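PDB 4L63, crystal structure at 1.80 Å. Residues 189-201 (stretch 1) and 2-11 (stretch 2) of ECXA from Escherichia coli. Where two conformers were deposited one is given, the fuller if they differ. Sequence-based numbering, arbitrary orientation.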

ATOM      1  N   CYS A 189       1.154  -0.860   7.934  1.00 27.41           N
ATOM      2  CA  CYS A 189       0.278  -1.364   6.891  1.00 27.62           C
ATOM      3  C   CYS A 189      -1.076  -0.703   7.018  1.00 28.85           C
ATOM      4  O   CYS A 189      -1.858  -1.028   7.910  1.00 30.15           O
ATOM      5  CB  CYS A 189       0.151  -2.879   6.963  1.00 28.68           C
ATOM      6  SG  CYS A 189      -0.934  -3.512   5.643  1.00 31.66           S
ATOM      7  N   ARG A 190      -1.321   0.265   6.143  1.00 26.98           N
ATOM      8  CA  ARG A 190      -2.601   0.962   6.123  0.58 27.09           C
ATOM      9  C   ARG A 190      -3.572   0.361   5.124  1.00 27.76           C
ATOM     10  O   ARG A 190      -4.777   0.597   5.214  1.00 29.75           O
ATOM     11  CB  ARG A 190      -2.396   2.439   5.798  0.58 26.72           C
ATOM     12  CG  ARG A 190      -1.702   3.201   6.920  0.58 26.38           C
ATOM     13  CD  ARG A 190      -1.248   4.553   6.416  0.58 29.90           C
ATOM     14  NE  ARG A 190      -0.223   4.399   5.390  0.58 34.45           N
ATOM     15  CZ  ARG A 190       0.498   5.404   4.907  0.58 41.81           C
ATOM     16  NH1 ARG A 190       0.303   6.633   5.363  0.58 39.17           N
ATOM     17  NH2 ARG A 190       1.414   5.178   3.976  0.58 42.44           N
ATOM     18  N   LEU A 191      -3.056  -0.416   4.177  1.00 27.99           N
ATOM     19  CA  LEU A 191      -3.919  -0.957   3.106  1.00 28.85           C
ATOM     20  C   LEU A 191      -4.780  -2.152   3.505  1.00 34.34           C
ATOM     21  O   LEU A 191      -5.770  -2.446   2.838  1.00 35.65           O
ATOM     22  CB  LEU A 191      -3.063  -1.335   1.893  1.00 29.67           C
ATOM     23  CG  LEU A 191      -2.513  -0.141   1.102  1.00 30.14           C
ATOM     24  CD1 LEU A 191      -1.457  -0.600   0.091  1.00 32.04           C
ATOM     25  CD2 LEU A 191      -3.651   0.566   0.373  1.00 29.22           C
ATOM     26  N   LEU A 192      -4.425  -2.845   4.579  1.00 29.96           N
ATOM     27  CA  LEU A 192      -5.196  -4.037   4.969  1.00 31.30           C
ATOM     28  C   LEU A 192      -6.043  -3.751   6.207  1.00 33.43           C
ATOM     29  O   LEU A 192      -5.507  -3.387   7.257  1.00 34.67           O
ATOM     30  CB  LEU A 192      -4.258  -5.227   5.224  1.00 31.89           C
ATOM     31  CG  LEU A 192      -3.516  -5.769   3.995  1.00 32.22           C
ATOM     32  CD1 LEU A 192      -2.477  -6.837   4.377  1.00 33.04           C
ATOM     33  CD2 LEU A 192      -4.474  -6.326   2.968  1.00 33.41           C
ATOM     34  N   ASN A 193      -7.365  -3.890   6.089  1.00 32.76           N
ATOM     35  CA  ASN A 193      -8.222  -3.655   7.247  1.00 37.51           C
ATOM     36  C   ASN A 193      -7.987  -4.744   8.295  1.00 41.35           C
ATOM     37  O   ASN A 193      -7.597  -5.867   7.962  1.00 35.16           O
ATOM     38  CB  ASN A 193      -9.705  -3.595   6.858  1.00 38.18           C
ATOM     39  CG  ASN A 193     -10.585  -3.069   7.998  1.00 50.43           C
ATOM     40  OD1 ASN A 193     -10.172  -2.200   8.778  1.00 41.05           O
ATOM     41  ND2 ASN A 193     -11.797  -3.601   8.102  1.00 47.77           N
ATOM     42  N   GLN A 194      -8.203  -4.389   9.559  1.00 37.80           N
ATOM     43  CA  GLN A 194      -7.849  -5.235  10.692  1.00 35.71           C
ATOM     44  C   GLN A 194      -8.382  -4.601  11.981  1.00 37.91           C
ATOM     45  O   GLN A 194      -8.810  -3.441  11.989  1.00 35.64           O
ATOM     46  CB  GLN A 194      -6.329  -5.421  10.788  1.00 34.64           C
ATOM     47  CG  GLN A 194      -5.549  -4.108  10.721  1.00 36.51           C
ATOM     48  CD  GLN A 194      -4.044  -4.307  10.703  1.00 34.75           C
ATOM     49  OE1 GLN A 194      -3.419  -4.578  11.736  1.00 33.90           O
ATOM     50  NE2 GLN A 194      -3.454  -4.210   9.516  1.00 35.07           N
ATOM     51  N   ALA A 195      -8.333  -5.354  13.069  1.00 37.68           N
ATOM     52  CA  ALA A 195      -8.766  -4.852  14.373  1.00 40.29           C
ATOM     53  C   ALA A 195      -7.795  -3.799  14.901  1.00 36.93           C
ATOM     54  O   ALA A 195      -6.637  -3.763  14.487  1.00 35.51           O
ATOM     55  CB  ALA A 195      -8.888  -6.006  15.364  1.00 40.82           C
ATOM     56  N   PRO A 196      -8.261  -2.933  15.817  1.00 37.41           N
ATOM     57  CA  PRO A 196      -7.302  -2.039  16.484  1.00 36.34           C
ATOM     58  C   PRO A 196      -6.188  -2.807  17.200  1.00 42.14           C
ATOM     59  O   PRO A 196      -6.392  -3.943  17.652  1.00 38.34           O
ATOM     60  CB  PRO A 196      -8.169  -1.268  17.494  1.00 37.64           C
ATOM     61  CG  PRO A 196      -9.434  -2.080  17.634  1.00 43.50           C
ATOM     62  CD  PRO A 196      -9.641  -2.714  16.282  1.00 39.85           C
ATOM     63  N   SER A 197      -5.012  -2.190  17.286  1.00 35.33           N
ATOM     64  CA  SER A 197      -3.888  -2.784  18.000  1.00 38.95           C
ATOM     65  C   SER A 197      -4.236  -2.969  19.473  1.00 37.83           C
ATOM     66  O   SER A 197      -4.954  -2.165  20.056  1.00 38.30           O
ATOM     67  CB  SER A 197      -2.641  -1.907  17.859  1.00 35.79           C
ATOM     68  OG  SER A 197      -1.561  -2.412  18.627  1.00 35.62           O
ATOM     69  N   ILE A 198      -3.726  -4.040  20.068  1.00 39.30           N
ATOM     70  CA  ILE A 198      -3.900  -4.261  21.490  1.00 41.48           C
ATOM     71  C   ILE A 198      -2.866  -3.429  22.261  1.00 41.09           C
ATOM     72  O   ILE A 198      -2.866  -3.395  23.494  1.00 42.84           O
ATOM     73  CB  ILE A 198      -3.786  -5.766  21.830  1.00 43.68           C
ATOM     74  CG1 ILE A 198      -4.369  -6.053  23.222  1.00 47.33           C
ATOM     75  CG2 ILE A 198      -2.351  -6.254  21.640  1.00 43.36           C
ATOM     76  CD1 ILE A 198      -4.642  -7.520  23.488  1.00 54.70           C
ATOM     77  N   MET A 199      -2.002  -2.732  21.522  1.00 39.02           N
ATOM     78  CA  MET A 199      -1.019  -1.835  22.139  1.00 38.70           C
ATOM     79  C   MET A 199      -1.451  -0.373  22.076  1.00 37.64           C
ATOM     80  O   MET A 199      -0.613   0.527  22.194  1.00 36.97           O
ATOM     81  CB  MET A 199       0.347  -1.987  21.476  1.00 37.67           C
ATOM     82  CG  MET A 199       0.855  -3.415  21.442  1.00 39.35           C
ATOM     83  SD  MET A 199       0.924  -4.124  23.105  1.00 42.00           S
ATOM     84  CE  MET A 199       2.150  -3.067  23.901  1.00 42.01           C
ATOM     85  N   LEU A 200      -2.743  -0.140  21.865  1.00 37.76           N
ATOM     86  CA  LEU A 200      -3.306   1.200  22.010  1.00 37.50           C
ATOM     87  C   LEU A 200      -2.899   1.777  23.359  1.00 41.77           C
ATOM     88  O   LEU A 200      -2.852   1.059  24.358  1.00 40.66           O
ATOM     89  CB  LEU A 200      -4.829   1.175  21.899  1.00 38.37           C
ATOM     90  CG  LEU A 200      -5.417   0.900  20.517  1.00 37.20           C
ATOM     91  CD1 LEU A 200      -6.941   0.982  20.576  1.00 38.58           C
ATOM     92  CD2 LEU A 200      -4.847   1.854  19.475  1.00 37.10           C
ATOM     93  N   ASN A 201      -2.576   3.067  23.381  1.00 38.27           N
ATOM     94  CA  ASN A 201      -2.261   3.739  24.631  1.00 39.77           C
ATOM     95  C   ASN A 201      -3.521   3.825  25.488  1.00 41.79           C
ATOM     96  O   ASN A 201      -4.515   4.440  25.088  1.00 41.76           O
ATOM     97  CB  ASN A 201      -1.679   5.130  24.357  1.00 44.43           C
ATOM     98  CG  ASN A 201      -0.993   5.727  25.567  1.00 43.67           C
ATOM     99  OD1 ASN A 201      -1.440   5.544  26.699  1.00 42.41           O
ATOM    100  ND2 ASN A 201       0.094   6.457  25.332  1.00 39.74           N
TER
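Stretch 2 (2-11) AERTPNEEKK

Stretch 2 lies on stretch 1 as one irregular segment on another; from Arg4 by Asn193 through Glu9 by Pro196 (CA to CA 5.1 Å) to Lys10 by Ser197 (CA to CA 5.5 Å) the numbering rises on both sides, but the chains do not run in parallel. The register is not even, because Asn7 has its nearest CA back at Arg190, 6.0 Å from CA to CA. Stretch 1 has no regular helix or strand, and in stretch 2 residues 7-9 adopt helical phi/psi without the regular bonding. Two short backbone bonds compact this bend, Glu9 N to Pro6 O at 3.0 Å and Lys10 N to Asn7 O at 2.9 Å. Together the stretches bury 646 Å².

With no strand pairing to rely on, side chains read the opposing backbone. Asn193 does this with both ends of its amide: ND2 donates to Glu3 O at 3.0 Å, and OD1 accepts from Thr5 N at 3.3 Å, so one side chain spans the peptides around Arg4. Thr5, whose CA-to-CB bond points toward stretch 1, replies through OG1, which donates to Gln194 O at 2.5 Å. The single direct backbone-to-backbone bond comes further along, where Ser197 N donates to Glu9 O at 2.9 Å with a nearly linear angle of 175°.

Lys10 is the long-range anchor. Its CA-to-CB bond points sideways, but its side chain, kinked at chi3 (m), carries NZ to Arg190 O at 3.0 Å, with a weak bond to Leu192 O at 3.4 Å. Leu192 O also accepts from Gln194 NE2 at 3.2 Å. The buried ammonium is thus met by carbonyl oxygens rather than by a carboxylate of either stretch.

Carbon-carbon packing fills in around these polar groups: Gln194 CG rests 3.5 Å from Lys10 CD, and Leu200 CD2 lies 3.8 Å from Glu9 CA. The type I turn from Ser197 to Leu200 brings the leucine side chain back against Glu9. Elsewhere carbon atoms lie against polar side-chain atoms, Pro196 CB 3.6 Å from Glu9 OE1 and Arg190 CD 3.4 Å from Asn7 ND2.

Waters complete the fit. Water 2 accepts from Lys10 NZ at 2.7 Å and donates to Asn193 OD1 at 2.6 Å and Thr5 O at 2.8 Å, while water 1 accepts from Arg4 NH2 at 2.8 Å and lies 2.9 Å from Arg190 O. Water 3 links Cys189 N (2.9 Å) to Lys10 O (3.1 Å). The rule to read here is that irregular segments can be joined by side chains that satisfy backbone groups, with water bridging the remaining gaps.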

ATOM      1  N   ALA A   2     -17.108  -6.007   9.157  1.00 99.01           N
ATOM      2  CA  ALA A   2     -16.364  -5.201  10.119  1.00 92.28           C
ATOM      3  C   ALA A   2     -16.163  -3.784   9.602  1.00 84.97           C
ATOM      4  O   ALA A   2     -16.065  -3.561   8.397  1.00 86.31           O
ATOM      5  CB  ALA A   2     -15.024  -5.848  10.429  1.00 90.32           C
ATOM      6  N   GLU A   3     -16.105  -2.828  10.522  1.00 80.83           N
ATOM      7  CA  GLU A   3     -15.877  -1.435  10.161  1.00 75.26           C
ATOM      8  C   GLU A   3     -14.415  -1.194   9.815  1.00 61.11           C
ATOM      9  O   GLU A   3     -13.584  -2.099   9.907  1.00 61.87           O
ATOM     10  CB  GLU A   3     -16.302  -0.511  11.296  1.00 83.51           C
ATOM     11  CG  GLU A   3     -17.768  -0.131  11.265  1.00 94.03           C
ATOM     12  CD  GLU A   3     -18.085   0.989  12.229  1.00100.79           C
ATOM     13  OE1 GLU A   3     -17.156   1.750  12.570  1.00102.32           O
ATOM     14  OE2 GLU A   3     -19.256   1.107  12.649  1.00104.33           O
ATOM     15  N   ARG A   4     -14.093   0.033   9.428  1.00 50.86           N
ATOM     16  CA  ARG A   4     -12.725   0.333   9.047  1.00 45.28           C
ATOM     17  C   ARG A   4     -11.952   1.001  10.179  1.00 40.51           C
ATOM     18  O   ARG A   4     -12.211   2.150  10.532  1.00 39.07           O
ATOM     19  CB  ARG A   4     -12.689   1.216   7.811  1.00 48.04           C
ATOM     20  CG  ARG A   4     -11.426   1.022   6.999  1.00 54.21           C
ATOM     21  CD  ARG A   4     -10.956   2.325   6.423  1.00 52.78           C
ATOM     22  NE  ARG A   4      -9.711   2.173   5.679  1.00 48.81           N
ATOM     23  CZ  ARG A   4      -9.605   2.333   4.362  1.00 49.49           C
ATOM     24  NH1 ARG A   4     -10.674   2.642   3.634  1.00 39.35           N
ATOM     25  NH2 ARG A   4      -8.426   2.186   3.775  1.00 58.88           N
ATOM     26  N   THR A   5     -10.995   0.268  10.731  1.00 35.60           N
ATOM     27  CA  THR A   5     -10.148   0.779  11.801  1.00 33.60           C
ATOM     28  C   THR A   5      -9.304   1.940  11.298  1.00 33.15           C
ATOM     29  O   THR A   5      -8.644   1.823  10.269  1.00 35.45           O
ATOM     30  CB  THR A   5      -9.246  -0.324  12.351  1.00 34.19           C
ATOM     31  OG1 THR A   5     -10.064  -1.421  12.774  1.00 36.14           O
ATOM     32  CG2 THR A   5      -8.424   0.177  13.537  1.00 33.72           C
ATOM     33  N   PRO A   6      -9.340   3.074  12.013  1.00 32.38           N
ATOM     34  CA  PRO A   6      -8.531   4.245  11.654  1.00 32.58           C
ATOM     35  C   PRO A   6      -7.038   3.908  11.649  1.00 32.10           C
ATOM     36  O   PRO A   6      -6.604   3.079  12.441  1.00 32.29           O
ATOM     37  CB  PRO A   6      -8.860   5.261  12.757  1.00 38.82           C
ATOM     38  CG  PRO A   6     -10.178   4.831  13.301  1.00 45.08           C
ATOM     39  CD  PRO A   6     -10.224   3.332  13.163  1.00 39.59           C
ATOM     40  N   ASN A   7      -6.269   4.534  10.763  1.00 28.20           N
ATOM     41  CA  ASN A   7      -4.830   4.255  10.682  1.00 27.89           C
ATOM     42  C   ASN A   7      -4.129   4.409  12.022  1.00 31.27           C
ATOM     43  O   ASN A   7      -3.264   3.607  12.376  1.00 29.85           O
ATOM     44  CB  ASN A   7      -4.182   5.176   9.645  1.00 26.95           C
ATOM     45  CG  ASN A   7      -4.533   4.767   8.230  1.00 27.57           C
ATOM     46  OD1 ASN A   7      -4.984   3.640   7.998  1.00 30.71           O
ATOM     47  ND2 ASN A   7      -4.335   5.677   7.277  1.00 28.31           N
ATOM     48  N   GLU A   8      -4.514   5.434  12.774  1.00 28.10           N
ATOM     49  CA  GLU A   8      -3.851   5.711  14.049  1.00 30.95           C
ATOM     50  C   GLU A   8      -3.979   4.542  15.032  1.00 32.54           C
ATOM     51  O   GLU A   8      -3.112   4.341  15.878  1.00 31.50           O
ATOM     52  CB  GLU A   8      -4.402   6.994  14.675  1.00 37.37           C
ATOM     53  CG  GLU A   8      -3.674   7.445  15.963  1.00 46.77           C
ATOM     54  CD  GLU A   8      -2.177   7.689  15.780  1.00 58.39           C
ATOM     55  OE1 GLU A   8      -1.729   7.938  14.638  1.00 59.36           O
ATOM     56  OE2 GLU A   8      -1.442   7.646  16.795  1.00 60.82           O
ATOM     57  N   GLU A   9      -5.041   3.752  14.899  1.00 31.80           N
ATOM     58  CA  GLU A   9      -5.230   2.588  15.781  1.00 31.73           C
ATOM     59  C   GLU A   9      -4.568   1.311  15.262  1.00 35.89           C
ATOM     60  O   GLU A   9      -4.559   0.293  15.955  1.00 33.48           O
ATOM     61  CB  GLU A   9      -6.725   2.333  15.998  1.00 36.38           C
ATOM     62  CG  GLU A   9      -7.437   3.463  16.730  1.00 44.32           C
ATOM     63  CD  GLU A   9      -8.933   3.216  16.870  1.00 60.41           C
ATOM     64  OE1 GLU A   9      -9.344   2.038  16.926  1.00 62.90           O
ATOM     65  OE2 GLU A   9      -9.701   4.206  16.898  1.00 57.60           O
ATOM     66  N   LYS A  10      -4.021   1.369  14.048  1.00 31.24           N
ATOM     67  CA  LYS A  10      -3.300   0.238  13.460  1.00 31.75           C
ATOM     68  C   LYS A  10      -1.797   0.481  13.454  1.00 31.48           C
ATOM     69  O   LYS A  10      -1.038  -0.338  12.934  1.00 32.93           O
ATOM     70  CB  LYS A  10      -3.750  -0.019  12.019  1.00 31.36           C
ATOM     71  CG  LYS A  10      -5.227  -0.170  11.823  1.00 46.07           C
ATOM     72  CD  LYS A  10      -5.543  -0.610  10.398  1.00 39.65           C
ATOM     73  CE  LYS A  10      -5.248   0.468   9.337  1.00 34.75           C
ATOM     74  NZ  LYS A  10      -5.731  -0.028   7.981  1.00 32.34           N
ATOM     75  N   LYS A  11      -1.386   1.629  13.984  1.00 30.90           N
ATOM     76  CA  LYS A  11       0.021   2.028  13.990  1.00 30.84           C
ATOM     77  C   LYS A  11       0.735   1.322  15.119  1.00 32.26           C
ATOM     78  O   LYS A  11       0.248   1.326  16.244  1.00 32.94           O
ATOM     79  CB  LYS A  11       0.150   3.550  14.157  1.00 30.03           C
ATOM     80  CG  LYS A  11       1.578   4.062  14.167  1.00 30.24           C
ATOM     81  CD  LYS A  11       1.598   5.562  14.495  1.00 39.28           C
ATOM     82  CE  LYS A  11       1.170   6.391  13.298  1.00 44.64           C
ATOM     83  NZ  LYS A  11       1.077   7.840  13.633  1.00 52.80           N
TER
HETATM   84  O   HOH W   1      -6.835   2.377   6.102  1.00 31.56           O
HETATM   85  O   HOH W   2      -8.261  -0.455   8.650  1.00 51.02           O
HETATM   86  O   HOH W   3       0.271   0.560  10.322  1.00 29.48           O
HETATM   87  O   HOH W   4      -0.002   0.002  18.565  1.00 29.24           O